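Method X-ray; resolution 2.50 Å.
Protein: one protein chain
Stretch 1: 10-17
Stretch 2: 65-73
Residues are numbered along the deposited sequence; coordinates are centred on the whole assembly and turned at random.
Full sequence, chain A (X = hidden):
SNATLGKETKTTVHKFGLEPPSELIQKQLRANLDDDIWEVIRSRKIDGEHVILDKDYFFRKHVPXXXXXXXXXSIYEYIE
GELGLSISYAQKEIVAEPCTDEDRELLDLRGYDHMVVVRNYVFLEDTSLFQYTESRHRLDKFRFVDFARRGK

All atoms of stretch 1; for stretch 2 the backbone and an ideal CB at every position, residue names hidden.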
# COMPACT_ATOMS: atom_id res chain seq x y z
N LYS A 10 -29.77 -1.15 -5.63
CA LYS A 10 -29.91 -0.63 -7.00
C LYS A 10 -29.06 0.60 -7.33
O LYS A 10 -28.87 1.48 -6.50
CB LYS A 10 -31.39 -0.35 -7.32
CG LYS A 10 -31.73 -0.32 -8.81
CD LYS A 10 -33.21 -0.03 -9.04
CE LYS A 10 -33.50 1.48 -8.99
NZ LYS A 10 -34.95 1.76 -8.73
N THR A 11 -28.71 0.74 -8.60
CA THR A 11 -27.87 1.84 -9.08
C THR A 11 -28.63 2.59 -10.17
O THR A 11 -28.91 2.05 -11.24
CB THR A 11 -26.54 1.27 -9.69
OG1 THR A 11 -25.67 0.88 -8.63
CG2 THR A 11 -25.82 2.30 -10.58
N THR A 12 -28.74 3.90 -10.01
CA THR A 12 -29.51 4.73 -10.91
C THR A 12 -28.61 5.75 -11.56
O THR A 12 -28.00 6.58 -10.87
CB THR A 12 -30.53 5.50 -10.14
OG1 THR A 12 -31.30 4.60 -9.34
CG2 THR A 12 -31.42 6.31 -11.08
N VAL A 13 -28.64 5.79 -12.89
CA VAL A 13 -27.84 6.73 -13.67
C VAL A 13 -28.63 8.00 -13.91
O VAL A 13 -29.62 7.98 -14.62
CB VAL A 13 -27.46 6.12 -15.01
CG1 VAL A 13 -26.76 7.12 -15.88
CG2 VAL A 13 -26.58 4.90 -14.78
N HIS A 14 -28.19 9.10 -13.31
CA HIS A 14 -28.94 10.35 -13.40
C HIS A 14 -28.48 11.17 -14.58
O HIS A 14 -29.30 11.58 -15.36
CB HIS A 14 -28.84 11.17 -12.11
CG HIS A 14 -29.49 10.50 -10.94
ND1 HIS A 14 -30.84 10.57 -10.70
CD2 HIS A 14 -28.98 9.67 -10.00
CE1 HIS A 14 -31.13 9.83 -9.64
NE2 HIS A 14 -30.03 9.21 -9.25
N LYS A 15 -27.19 11.47 -14.66
CA LYS A 15 -26.65 12.13 -15.86
C LYS A 15 -25.66 11.17 -16.49
O LYS A 15 -24.87 10.55 -15.78
CB LYS A 15 -25.89 13.40 -15.50
CG LYS A 15 -26.70 14.47 -14.84
CD LYS A 15 -25.96 15.78 -14.90
CE LYS A 15 -26.93 16.95 -14.88
NZ LYS A 15 -26.20 18.23 -15.03
N PHE A 16 -25.50 11.29 -17.79
CA PHE A 16 -24.51 10.50 -18.50
C PHE A 16 -24.38 11.16 -19.85
O PHE A 16 -25.39 11.52 -20.49
CB PHE A 16 -25.00 9.07 -18.64
CG PHE A 16 -24.25 8.26 -19.65
CD1 PHE A 16 -22.97 7.83 -19.39
CD2 PHE A 16 -24.91 7.70 -20.72
CE1 PHE A 16 -22.33 6.95 -20.25
CE2 PHE A 16 -24.26 6.80 -21.55
CZ PHE A 16 -22.99 6.41 -21.30
N GLY A 17 -23.15 11.47 -20.23
CA GLY A 17 -22.94 12.29 -21.43
C GLY A 17 -21.49 12.50 -21.74
O GLY A 17 -20.64 12.03 -20.99
N UNK A 65 -15.63 4.14 -25.89
CA UNK A 65 -16.93 3.53 -26.05
C UNK A 65 -17.51 3.33 -24.67
O UNK A 65 -16.79 2.99 -23.72
CB UNK A 65 -16.85 2.21 -26.82
N UNK A 66 -18.78 3.69 -24.52
CA UNK A 66 -19.41 3.53 -23.23
C UNK A 66 -20.92 3.47 -23.43
O UNK A 66 -21.45 3.98 -24.43
CB UNK A 66 -19.02 4.67 -22.28
N UNK A 67 -21.61 2.86 -22.48
CA UNK A 67 -23.05 2.79 -22.55
C UNK A 67 -23.74 3.00 -21.20
O UNK A 67 -23.13 2.78 -20.14
CB UNK A 67 -23.46 1.44 -23.13
N UNK A 68 -25.02 3.37 -21.22
CA UNK A 68 -25.80 3.42 -19.98
C UNK A 68 -25.83 2.08 -19.20
O UNK A 68 -25.88 2.08 -17.97
CB UNK A 68 -27.23 3.84 -20.31
N UNK A 69 -25.65 0.96 -19.90
CA UNK A 69 -25.74 -0.35 -19.27
C UNK A 69 -24.48 -0.67 -18.49
O UNK A 69 -24.53 -1.32 -17.45
CB UNK A 69 -26.00 -1.43 -20.32
N UNK A 70 -23.35 -0.17 -18.97
CA UNK A 70 -22.09 -0.33 -18.27
C UNK A 70 -22.04 0.47 -16.95
O UNK A 70 -21.65 -0.09 -15.92
CB UNK A 70 -20.94 0.10 -19.19
N UNK A 71 -22.73 1.61 -16.93
CA UNK A 71 -22.81 2.45 -15.75
C UNK A 71 -23.75 1.89 -14.70
O UNK A 71 -23.62 2.20 -13.51
CB UNK A 71 -23.26 3.86 -16.14
N UNK A 72 -24.75 1.13 -15.13
CA UNK A 72 -25.65 0.50 -14.19
C UNK A 72 -25.00 -0.74 -13.60
O UNK A 72 -25.46 -1.29 -12.61
CB UNK A 72 -26.98 0.15 -14.86
N UNK A 73 -23.86 -1.10 -14.16
CA UNK A 73 -23.10 -2.23 -13.67
C UNK A 73 -21.80 -1.73 -13.00
O UNK A 73 -21.88 -0.94 -12.07
CB UNK A 73 -22.79 -3.20 -14.81

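Position 65 has an extended backbone (phi/psi -130/134) and an ideal CB with nothing of stretch 1 within 5.5 Å, so stretch 1 does not restrict the choice. It is His 65, whose CB stays 9.2 Å from Phe 16 CZ.

At position 66 CA-to-CB points toward stretch 1, and the ideal CB lies 4.4 Å from Phe 16 CZ. Facing an aromatic ring, an apolar chain such as Leu, Ile, Val or Met would fit. The residue is Leu 66 (chi1 t, chi2 p); its CD2 packs 3.3 Å from Phe 16 CE1, at the ring edge and near the ring plane.

Position 67 turns its CB away, 5.3 Å from Phe 16 CZ, while its carbonyl C approaches that atom to 3.5 Å. Helical angles begin at the next residue, so this is an N-cap site, favouring Ser, Thr, Asp or Asn. Thr 67, chi1 p, takes it: OG1 accepts from the backbone N of position 70 at 3.2 Å and, weakly, from the N of position 69 at 3.3 Å.

Position 68 (-57/-26) opens the helix with CB sideways, 4.4 Å from Phe 16 CE2; its backbone N is closer, 3.5 Å from the same CE2. A long chain could start near the ring and continue away from stretch 1. In Lys 68 only CB comes near the ring, 4.3 Å from Phe 16 CE2; the rest leads off.

Positions 69 and 70 are helical, with CB away and sideways respectively and beyond 5.5 Å of stretch 1, which therefore selects little. They are Glu 69 and Ile 70.

Position 71 points toward the strand, its ideal CB 3.7 Å from Val 13 CG2 and 5.1 Å from Phe 16 CD1. Such closeness suits a small, fairly apolar group: Ala, Cys or perhaps Ser. Cys 71, chi1 m, places SG 3.7 Å from Phe 16 CE1 and 4.4 Å from the ring centroid, 40° off the normal, an oblique sulfur-aromatic contact. Its CB meets Val 13 CG2 at 3.7 Å.

Position 72 sends CB sideways, 4.5 Å from Thr 11 O and 4.8 Å from Val 13 CG2. Methylenes could pack on Val 13 and carry a polar end, so Glu, Gln or Lys are plausible. Glu 72 packs CG 3.7 Å from Val 13 CG2, while OE2 forms a salt bridge with Lys 68 NZ (3.3 Å). Its backbone O receives a water hydrogen bond (3.3 Å); the same water accepts from Thr 11 N (3.1 Å).

Position 73 points away, leaving polar choices open. Asn 73 returns ND2 to Glu 69 O at 2.6 Å.

Stretch 2 65-73: HLTKEICEN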
# COMPACT_ATOMS: atom_id res chain seq x y z
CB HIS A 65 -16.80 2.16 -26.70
CG HIS A 65 -16.31 2.20 -28.12
ND1 HIS A 65 -15.49 1.23 -28.65
CD2 HIS A 65 -16.48 3.12 -29.10
CE1 HIS A 65 -15.19 1.54 -29.90
NE2 HIS A 65 -15.82 2.65 -30.22
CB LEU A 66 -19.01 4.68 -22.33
CG LEU A 66 -19.38 4.58 -20.84
CD1 LEU A 66 -18.51 3.53 -20.16
CD2 LEU A 66 -19.20 5.96 -20.17
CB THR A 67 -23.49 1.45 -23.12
OG1 THR A 67 -23.27 0.44 -22.14
CG2 THR A 67 -22.68 1.15 -24.39
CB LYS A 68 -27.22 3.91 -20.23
CG LYS A 68 -28.19 3.77 -19.06
CD LYS A 68 -29.43 4.66 -19.30
CE LYS A 68 -30.61 4.21 -18.49
NZ LYS A 68 -31.13 2.91 -18.96
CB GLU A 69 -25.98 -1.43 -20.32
CG GLU A 69 -26.25 -2.79 -19.72
CD GLU A 69 -26.86 -3.76 -20.73
OE1 GLU A 69 -27.99 -3.50 -21.22
OE2 GLU A 69 -26.19 -4.78 -21.03
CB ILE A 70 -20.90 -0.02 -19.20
CG1 ILE A 70 -20.69 -1.19 -20.18
CG2 ILE A 70 -19.63 0.19 -18.41
CD1 ILE A 70 -19.74 -0.89 -21.34
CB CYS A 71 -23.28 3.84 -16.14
SG CYS A 71 -22.20 4.61 -17.35
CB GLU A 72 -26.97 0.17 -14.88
CG GLU A 72 -27.62 1.40 -15.47
CD GLU A 72 -28.92 1.12 -16.18
OE1 GLU A 72 -28.98 0.12 -16.95
OE2 GLU A 72 -29.87 1.93 -16.04
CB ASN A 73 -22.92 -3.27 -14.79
CG ASN A 73 -24.25 -3.98 -15.14
OD1 ASN A 73 -24.73 -4.83 -14.38
ND2 ASN A 73 -24.89 -3.56 -16.23
O HOH W 1 -28.15 -1.37 -10.77
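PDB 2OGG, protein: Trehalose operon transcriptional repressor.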